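Local coordinates for putative large adhesion protein (Lap) involved in biofilm formation (Marinobacter hydrocarbonoclasticus ATCC 49840, PDB 6M8M) that probably helps the bacterium adhere and form biofilms, as an RTX adhesin whose PA14 domain binds sugar through calcium, at residues A[76-88]-A[179-191]. Residues are numbered along the deposited sequence; the frame is centred on the assembly and turned at random.
Sequences RNIDYGSVSGDLG and YWDQGGAAQLRIE. With CA (calcium ion), chain E; CA (calcium ion), chain D; BGC (beta-D-glucopyranose), chain B.
Tyr80 and Leu188 exchange backbone hydrogen bonds where strand 79-83 runs antiparallel to strand 186-191, their axes 158° apart. Val83 and Ala186 repeat the exchange, and Ile190 N reaches Ile78 O. Between these two exchanges, Gly81 and Ser82 face Gln187 alone, a beta bulge; Gly81 has positive phi and the peptide to Ser82 is cis.

On one face Arg189 lies alongside Asp79. Arg189 bends at chi3 (-62°), bringing Arg189 NE to Asp79 OD1 at 2.9 Å in a salt bridge; the carboxylate, almost perpendicular to the guanidinium, is met from above its plane. A water accepting from Gln187 NE2 lies at hydrogen-bonding distance of Asp79 OD1 and Tyr80 O. On the other face, Ile78 CG2 packs against Ile190 CD1 (3.8 Å).

The calcium-bound sugar site of the PA14 domain occupies the end of strand 179-181 and the turn beyond. Asp181, held in an Asx turn, divides its carboxylate: OD1 binds calcium at 2.3 Å, while OD2 accepts from Leu87 N at 2.9 Å. Gly183 O, Ala185 O, Asp136, Asp137 and glucose O1 and O2 join the calcium. Asp86 N donates to Gly184 O, and Asp86 OD1 takes Gly184 N through its anti lone pair (2.9 Å, 178°).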
ATOM      1  N   ARG A  76      -0.243  10.397   2.589  1.00  6.29           N
ATOM      2  CA  ARG A  76      -1.331  11.359   2.489  1.00  6.95           C
ATOM      3  C   ARG A  76      -2.062  11.298   1.157  1.00  6.97           C
ATOM      4  O   ARG A  76      -3.207  11.744   1.082  1.00  7.66           O
ATOM      5  CB  ARG A  76      -0.799  12.782   2.682  1.00  6.88           C
ATOM      6  CG  ARG A  76      -0.183  13.042   4.040  1.00  9.65           C
ATOM      7  CD  ARG A  76       0.463  14.430   4.068  1.00 11.71           C
ATOM      8  N   ASN A  77      -1.437  10.764   0.115  1.00  6.28           N
ATOM      9  CA  ASN A  77      -2.049  10.702  -1.211  1.00  7.17           C
ATOM     10  C   ASN A  77      -1.454   9.464  -1.865  1.00  6.50           C
ATOM     11  O   ASN A  77      -0.285   9.481  -2.252  1.00  6.27           O
ATOM     12  CB  ASN A  77      -1.712  11.973  -1.994  1.00  8.84           C
ATOM     13  CG  ASN A  77      -2.508  12.110  -3.264  1.00  9.07           C
ATOM     14  OD1 ASN A  77      -3.716  12.360  -3.248  1.00  9.68           O
ATOM     15  ND2 ASN A  77      -1.823  11.986  -4.394  1.00 10.23           N
ATOM     16  N   ILE A  78      -2.225   8.386  -1.961  1.00  5.59           N
ATOM     17  CA  ILE A  78      -1.666   7.086  -2.382  1.00  5.81           C
ATOM     18  C   ILE A  78      -1.718   7.043  -3.904  1.00  5.35           C
ATOM     19  O   ILE A  78      -2.578   6.413  -4.533  1.00  5.94           O
ATOM     20  CB  ILE A  78      -2.360   5.895  -1.729  1.00  6.22           C
ATOM     21  CG1 ILE A  78      -2.491   6.072  -0.217  1.00  6.89           C
ATOM     22  CG2 ILE A  78      -1.569   4.633  -2.038  1.00  7.20           C
ATOM     23  CD1 ILE A  78      -1.207   6.427   0.496  1.00  6.83           C
ATOM     24  N   ASP A  79      -0.768   7.732  -4.511  1.00  5.57           N
ATOM     25  CA  ASP A  79      -0.600   7.809  -5.960  1.00  6.52           C
ATOM     26  C   ASP A  79       0.908   7.862  -6.165  1.00  5.11           C
ATOM     27  O   ASP A  79       1.512   8.943  -6.150  1.00  6.38           O
ATOM     28  CB  ASP A  79      -1.314   9.032  -6.520  1.00  6.67           C
ATOM     29  CG  ASP A  79      -1.380   9.043  -8.023  1.00  9.34           C
ATOM     30  OD1 ASP A  79      -0.850   8.139  -8.687  1.00  9.20           O
ATOM     31  OD2 ASP A  79      -1.997   9.992  -8.560  1.00 14.13           O
ATOM     32  N   TYR A  80       1.509   6.689  -6.323  1.00  5.08           N
ATOM     33  CA  TYR A  80       2.944   6.517  -6.238  1.00  5.37           C
ATOM     34  C   TYR A  80       3.470   5.863  -7.507  1.00  5.96           C
ATOM     35  O   TYR A  80       2.821   4.984  -8.094  1.00  5.68           O
ATOM     36  CB  TYR A  80       3.287   5.645  -5.031  1.00  5.69           C
ATOM     37  CG  TYR A  80       2.890   6.210  -3.680  1.00  5.06           C
ATOM     38  CD1 TYR A  80       2.979   7.566  -3.399  1.00  5.74           C
ATOM     39  CD2 TYR A  80       2.468   5.369  -2.669  1.00  5.67           C
ATOM     40  CE1 TYR A  80       2.651   8.053  -2.148  1.00  5.85           C
ATOM     41  CE2 TYR A  80       2.136   5.843  -1.421  1.00  6.39           C
ATOM     42  CZ  TYR A  80       2.236   7.194  -1.166  1.00  6.20           C
ATOM     43  OH  TYR A  80       1.916   7.653   0.098  1.00  6.53           O
ATOM     44  N   GLY A  81       4.650   6.272  -7.926  1.00  5.05           N
ATOM     45  CA  GLY A  81       5.188   5.749  -9.168  1.00  5.89           C
ATOM     46  C   GLY A  81       4.452   6.325 -10.365  1.00  6.53           C
ATOM     47  O   GLY A  81       3.664   7.257 -10.238  1.00  7.88           O
ATOM     48  N   SER A  82       4.714   5.772 -11.547  1.00  7.77           N
ATOM     49  CA  SER A  82       5.591   4.637 -11.762  1.00  7.58           C
ATOM     50  C   SER A  82       7.051   5.028 -11.718  1.00  8.23           C
ATOM     51  O   SER A  82       7.425   6.121 -12.155  1.00  9.53           O
ATOM     52  CB  SER A  82       5.309   4.056 -13.156  1.00  8.64           C
ATOM     53  OG  SER A  82       6.021   2.851 -13.369  1.00  9.46           O
ATOM     54  N   VAL A  83       7.882   4.155 -11.160  1.00  7.21           N
ATOM     55  CA  VAL A  83       9.331   4.263 -11.273  1.00  7.44           C
ATOM     56  C   VAL A  83       9.831   3.001 -11.957  1.00  7.74           C
ATOM     57  O   VAL A  83       9.155   1.971 -11.947  1.00  7.94           O
ATOM     58  CB  VAL A  83      10.039   4.457  -9.917  1.00  8.04           C
ATOM     59  CG1 VAL A  83       9.582   5.767  -9.269  1.00 10.24           C
ATOM     60  CG2 VAL A  83       9.812   3.257  -8.990  1.00  8.19           C
ATOM     61  N   SER A  84      11.008   3.091 -12.552  1.00  7.79           N
ATOM     62  CA  SER A  84      11.662   1.945 -13.177  1.00  8.35           C
ATOM     63  C   SER A  84      12.992   1.704 -12.485  1.00  8.30           C
ATOM     64  O   SER A  84      13.481   2.529 -11.730  1.00  9.85           O
ATOM     65  CB  SER A  84      11.884   2.184 -14.674  1.00 11.02           C
ATOM     66  OG  SER A  84      10.652   2.251 -15.368  1.00 20.67           O
ATOM     67  N   GLY A  85      13.575   0.535 -12.734  1.00  9.85           N
ATOM     68  CA  GLY A  85      14.839   0.204 -12.118  1.00 11.39           C
ATOM     69  C   GLY A  85      14.741  -0.289 -10.697  1.00  8.92           C
ATOM     70  O   GLY A  85      15.714  -0.150  -9.938  1.00 10.37           O
ATOM     71  N   ASP A  86      13.582  -0.846 -10.318  1.00  7.13           N
ATOM     72  CA  ASP A  86      13.290  -1.434  -9.021  1.00  5.89           C
ATOM     73  C   ASP A  86      12.883  -0.390  -7.989  1.00  6.06           C
ATOM     74  O   ASP A  86      13.604   0.592  -7.763  1.00  6.42           O
ATOM     75  CB  ASP A  86      14.464  -2.215  -8.415  1.00  7.20           C
ATOM     76  CG  ASP A  86      15.059  -3.260  -9.340  1.00  8.83           C
ATOM     77  OD1 ASP A  86      14.373  -3.777 -10.250  1.00  9.63           O
ATOM     78  OD2 ASP A  86      16.242  -3.600  -9.128  1.00  9.15           O
ATOM     79  N   LEU A  87      11.762  -0.620  -7.303  1.00  5.72           N
ATOM     80  CA  LEU A  87      11.412   0.237  -6.178  1.00  4.72           C
ATOM     81  C   LEU A  87      12.521   0.263  -5.139  1.00  4.88           C
ATOM     82  O   LEU A  87      12.736   1.288  -4.485  1.00  5.43           O
ATOM     83  CB  LEU A  87      10.104  -0.236  -5.555  1.00  5.54           C
ATOM     84  CG  LEU A  87       9.629   0.540  -4.337  1.00  6.09           C
ATOM     85  CD1 LEU A  87       9.564   2.036  -4.618  1.00  6.61           C
ATOM     86  CD2 LEU A  87       8.257   0.041  -3.908  1.00  6.05           C
ATOM     87  N   GLY A  88      13.242  -0.847  -4.978  1.00  5.04           N
ATOM     88  CA  GLY A  88      14.345  -0.914  -4.050  1.00  6.11           C
ATOM     89  C   GLY A  88      15.657  -0.342  -4.536  1.00  5.59           C
ATOM     90  O   GLY A  88      16.656  -0.397  -3.812  1.00  6.24           O
ATOM     91  N   TYR A 179       1.581  -4.100  -0.216  1.00  3.95           N
ATOM     92  CA  TYR A 179       1.915  -3.894  -1.621  1.00  4.18           C
ATOM     93  C   TYR A 179       3.363  -4.326  -1.790  1.00  4.08           C
ATOM     94  O   TYR A 179       4.170  -4.162  -0.864  1.00  4.38           O
ATOM     95  CB  TYR A 179       1.728  -2.396  -2.033  1.00  4.82           C
ATOM     96  CG  TYR A 179       2.577  -2.023  -3.212  1.00  4.60           C
ATOM     97  CD1 TYR A 179       2.166  -2.277  -4.509  1.00  4.33           C
ATOM     98  CD2 TYR A 179       3.843  -1.497  -3.021  1.00  5.65           C
ATOM     99  CE1 TYR A 179       2.985  -1.997  -5.591  1.00  4.98           C
ATOM    100  CE2 TYR A 179       4.669  -1.223  -4.083  1.00  5.62           C
ATOM    101  CZ  TYR A 179       4.246  -1.486  -5.364  1.00  4.18           C
ATOM    102  OH  TYR A 179       5.116  -1.233  -6.381  1.00  5.32           O
ATOM    103  N   TRP A 180       3.710  -4.851  -2.965  1.00  4.17           N
ATOM    104  CA  TRP A 180       5.113  -5.145  -3.228  1.00  3.54           C
ATOM    105  C   TRP A 180       5.502  -4.890  -4.668  1.00  3.67           C
ATOM    106  O   TRP A 180       4.671  -4.888  -5.588  1.00  4.13           O
ATOM    107  CB  TRP A 180       5.465  -6.582  -2.850  1.00  4.27           C
ATOM    108  CG  TRP A 180       4.919  -7.642  -3.758  1.00  4.39           C
ATOM    109  CD1 TRP A 180       5.541  -8.198  -4.822  1.00  5.29           C
ATOM    110  CD2 TRP A 180       3.652  -8.296  -3.648  1.00  4.39           C
ATOM    111  NE1 TRP A 180       4.745  -9.154  -5.394  1.00  5.44           N
ATOM    112  CE2 TRP A 180       3.578  -9.237  -4.690  1.00  5.35           C
ATOM    113  CE3 TRP A 180       2.567  -8.172  -2.770  1.00  4.77           C
ATOM    114  CZ2 TRP A 180       2.474 -10.071  -4.872  1.00  5.83           C
ATOM    115  CZ3 TRP A 180       1.470  -9.001  -2.949  1.00  6.47           C
ATOM    116  CH2 TRP A 180       1.434  -9.938  -3.994  1.00  6.59           C
ATOM    117  N   ASP A 181       6.810  -4.694  -4.824  1.00  4.25           N
ATOM    118  CA  ASP A 181       7.485  -4.723  -6.108  1.00  3.69           C
ATOM    119  C   ASP A 181       8.464  -5.891  -6.110  1.00  4.43           C
ATOM    120  O   ASP A 181       9.358  -5.959  -5.256  1.00  4.58           O
ATOM    121  CB  ASP A 181       8.249  -3.421  -6.372  1.00  4.49           C
ATOM    122  CG  ASP A 181       9.046  -3.496  -7.652  1.00  4.64           C
ATOM    123  OD1 ASP A 181       8.511  -4.074  -8.613  1.00  4.89           O
ATOM    124  OD2 ASP A 181      10.200  -3.012  -7.686  1.00  5.30           O
ATOM    125  N   GLN A 182       8.293  -6.811  -7.060  1.00  3.92           N
ATOM    126  CA  GLN A 182       9.244  -7.898  -7.268  1.00  4.80           C
ATOM    127  C   GLN A 182      10.482  -7.445  -8.022  1.00  4.28           C
ATOM    128  O   GLN A 182      11.475  -8.188  -8.068  1.00  5.27           O
ATOM    129  CB  GLN A 182       8.584  -9.047  -8.045  1.00  4.63           C
ATOM    130  CG  GLN A 182       8.197  -8.743  -9.483  1.00  5.11           C
ATOM    131  CD  GLN A 182       9.095  -9.360 -10.544  1.00  4.38           C
ATOM    132  OE1 GLN A 182       9.795 -10.363 -10.335  1.00  5.02           O
ATOM    133  NE2 GLN A 182       9.057  -8.766 -11.717  1.00  6.05           N
ATOM    134  N   GLY A 183      10.450  -6.260  -8.610  1.00  4.97           N
ATOM    135  CA  GLY A 183      11.525  -5.738  -9.429  1.00  5.40           C
ATOM    136  C   GLY A 183      10.955  -5.090 -10.673  1.00  5.17           C
ATOM    137  O   GLY A 183       9.801  -5.294 -11.045  1.00  5.18           O
ATOM    138  N   GLY A 184      11.782  -4.314 -11.333  1.00  6.05           N
ATOM    139  CA  GLY A 184      11.406  -3.685 -12.601  1.00  6.44           C
ATOM    140  C   GLY A 184      10.724  -2.343 -12.373  1.00  6.24           C
ATOM    141  O   GLY A 184      11.285  -1.458 -11.726  1.00  8.62           O
ATOM    142  N   ALA A 185       9.526  -2.194 -12.903  1.00  6.03           N
ATOM    143  CA  ALA A 185       8.723  -1.001 -12.659  1.00  5.83           C
ATOM    144  C   ALA A 185       7.916  -1.188 -11.379  1.00  5.29           C
ATOM    145  O   ALA A 185       7.680  -2.310 -10.927  1.00  4.96           O
ATOM    146  CB  ALA A 185       7.805  -0.714 -13.843  1.00  6.83           C
ATOM    147  N   ALA A 186       7.472  -0.075 -10.804  1.00  5.13           N
ATOM    148  CA  ALA A 186       6.705  -0.127  -9.566  1.00  5.40           C
ATOM    149  C   ALA A 186       5.731   1.038  -9.556  1.00  5.18           C
ATOM    150  O   ALA A 186       6.130   2.190  -9.786  1.00  5.70           O
ATOM    151  CB  ALA A 186       7.627  -0.038  -8.348  1.00  5.43           C
ATOM    152  N   GLN A 187       4.470   0.745  -9.244  1.00  4.82           N
ATOM    153  CA  GLN A 187       3.428   1.759  -9.193  1.00  4.68           C
ATOM    154  C   GLN A 187       2.371   1.322  -8.200  1.00  4.85           C
ATOM    155  O   GLN A 187       2.068   0.129  -8.115  1.00  4.59           O
ATOM    156  CB  GLN A 187       2.789   1.958 -10.573  1.00  7.02           C
ATOM    157  CG  GLN A 187       1.711   3.035 -10.584  1.00  8.12           C
ATOM    158  CD  GLN A 187       1.224   3.372 -11.972  1.00 10.21           C
ATOM    159  OE1 GLN A 187       1.480   2.636 -12.929  1.00 13.68           O
ATOM    160  NE2 GLN A 187       0.510   4.483 -12.096  1.00 10.75           N
ATOM    161  N   LEU A 188       1.797   2.280  -7.478  1.00  4.98           N
ATOM    162  CA  LEU A 188       0.658   2.004  -6.608  1.00  4.77           C
ATOM    163  C   LEU A 188      -0.233   3.240  -6.583  1.00  4.70           C
ATOM    164  O   LEU A 188       0.155   4.277  -6.035  1.00  5.36           O
ATOM    165  CB  LEU A 188       1.084   1.640  -5.194  1.00  5.12           C
ATOM    166  CG  LEU A 188      -0.057   1.392  -4.206  1.00  5.57           C
ATOM    167  CD1 LEU A 188      -0.899   0.193  -4.613  1.00  6.41           C
ATOM    168  CD2 LEU A 188       0.501   1.207  -2.803  1.00  6.92           C
ATOM    169  N   ARG A 189      -1.443   3.124  -7.121  1.00  4.80           N
ATOM    170  CA  ARG A 189      -2.432   4.194  -7.069  1.00  5.41           C
ATOM    171  C   ARG A 189      -3.733   3.600  -6.556  1.00  5.17           C
ATOM    172  O   ARG A 189      -4.296   2.695  -7.182  1.00  5.81           O
ATOM    173  CB  ARG A 189      -2.647   4.810  -8.452  1.00  6.36           C
ATOM    174  CG  ARG A 189      -3.635   5.963  -8.437  1.00  7.29           C
ATOM    175  CD  ARG A 189      -3.958   6.451  -9.835  1.00 10.51           C
ATOM    176  NE  ARG A 189      -2.771   6.956 -10.515  1.00 10.98           N
ATOM    177  CZ  ARG A 189      -2.509   6.783 -11.805  1.00 11.43           C
ATOM    178  NH1 ARG A 189      -3.335   6.085 -12.579  1.00 15.28           N
ATOM    179  NH2 ARG A 189      -1.397   7.280 -12.322  1.00 14.39           N
ATOM    180  N   ILE A 190      -4.209   4.095  -5.421  1.00  5.03           N
ATOM    181  CA  ILE A 190      -5.429   3.610  -4.799  1.00  4.82           C
ATOM    182  C   ILE A 190      -6.475   4.713  -4.852  1.00  5.12           C
ATOM    183  O   ILE A 190      -6.213   5.850  -4.435  1.00  6.10           O
ATOM    184  CB  ILE A 190      -5.182   3.157  -3.349  1.00  5.06           C
ATOM    185  CG1 ILE A 190      -4.106   2.077  -3.327  1.00  5.32           C
ATOM    186  CG2 ILE A 190      -6.471   2.672  -2.711  1.00  5.50           C
ATOM    187  CD1 ILE A 190      -3.758   1.545  -1.963  1.00  6.61           C
ATOM    188  N   GLU A 191      -7.654   4.361  -5.355  1.00  4.93           N
ATOM    189  CA  GLU A 191      -8.821   5.222  -5.347  1.00  5.27           C
ATOM    190  C   GLU A 191      -9.910   4.601  -4.487  1.00  4.82           C
ATOM    191  O   GLU A 191     -10.015   3.381  -4.376  1.00  5.26           O
ATOM    192  CB  GLU A 191      -9.384   5.397  -6.757  1.00  6.59           C
ATOM    193  CG  GLU A 191      -8.486   6.080  -7.752  1.00  8.48           C
ATOM    194  CD  GLU A 191      -8.903   5.781  -9.173  1.00 10.82           C
ATOM    195  OE1 GLU A 191      -9.346   6.723  -9.872  1.00 15.34           O
ATOM    196  OE2 GLU A 191      -8.825   4.605  -9.577  1.00 11.88           O
TER
HETATM  197 CA    CA E 304       7.538  -4.603 -10.639  1.00  4.48          CA
HETATM  198 CA    CA D 303      12.578 -10.053  -7.184  1.00  4.59          CA
HETATM  199  C2  BGC B 301       7.508  -5.515 -13.910  1.00  5.73           C
HETATM  200  C3  BGC B 301       7.040  -5.296 -15.311  1.00  7.97           C
HETATM  201  C4  BGC B 301       6.870  -6.608 -16.034  1.00  7.41           C
HETATM  202  C5  BGC B 301       5.943  -7.525 -15.248  1.00  8.26           C
HETATM  203  C6  BGC B 301       5.748  -8.872 -15.867  1.00  9.06           C
HETATM  204  C1  BGC B 301       6.555  -6.448 -13.182  1.00  5.97           C
HETATM  205  O1  BGC B 301       7.010  -6.698 -11.925  1.00  4.57           O
HETATM  206  O2  BGC B 301       7.574  -4.309 -13.135  1.00  5.81           O
HETATM  207  O3  BGC B 301       7.974  -4.451 -16.019  1.00 11.08           O
HETATM  208  O4  BGC B 301       6.260  -6.385 -17.305  1.00 12.34           O
HETATM  209  O5  BGC B 301       6.478  -7.731 -13.900  1.00  6.57           O
HETATM  210  O6  BGC B 301       6.967  -9.548 -16.036  1.00  8.81           O
HETATM  211  O   HOH W   1       0.540   5.960  -9.586  1.00  9.08           O
HETATM  212  O   HOH W   2       1.264   8.404 -11.248  1.00 20.82           O
HETATM  213  O   HOH W   3       4.229   1.241 -14.467  1.00 20.92           O
HETATM  214  O   HOH W   4      12.267  -3.445  -5.892  1.00  6.08           O
HETATM  215  O   HOH W   5      12.356 -10.672  -9.558  1.00  5.56           O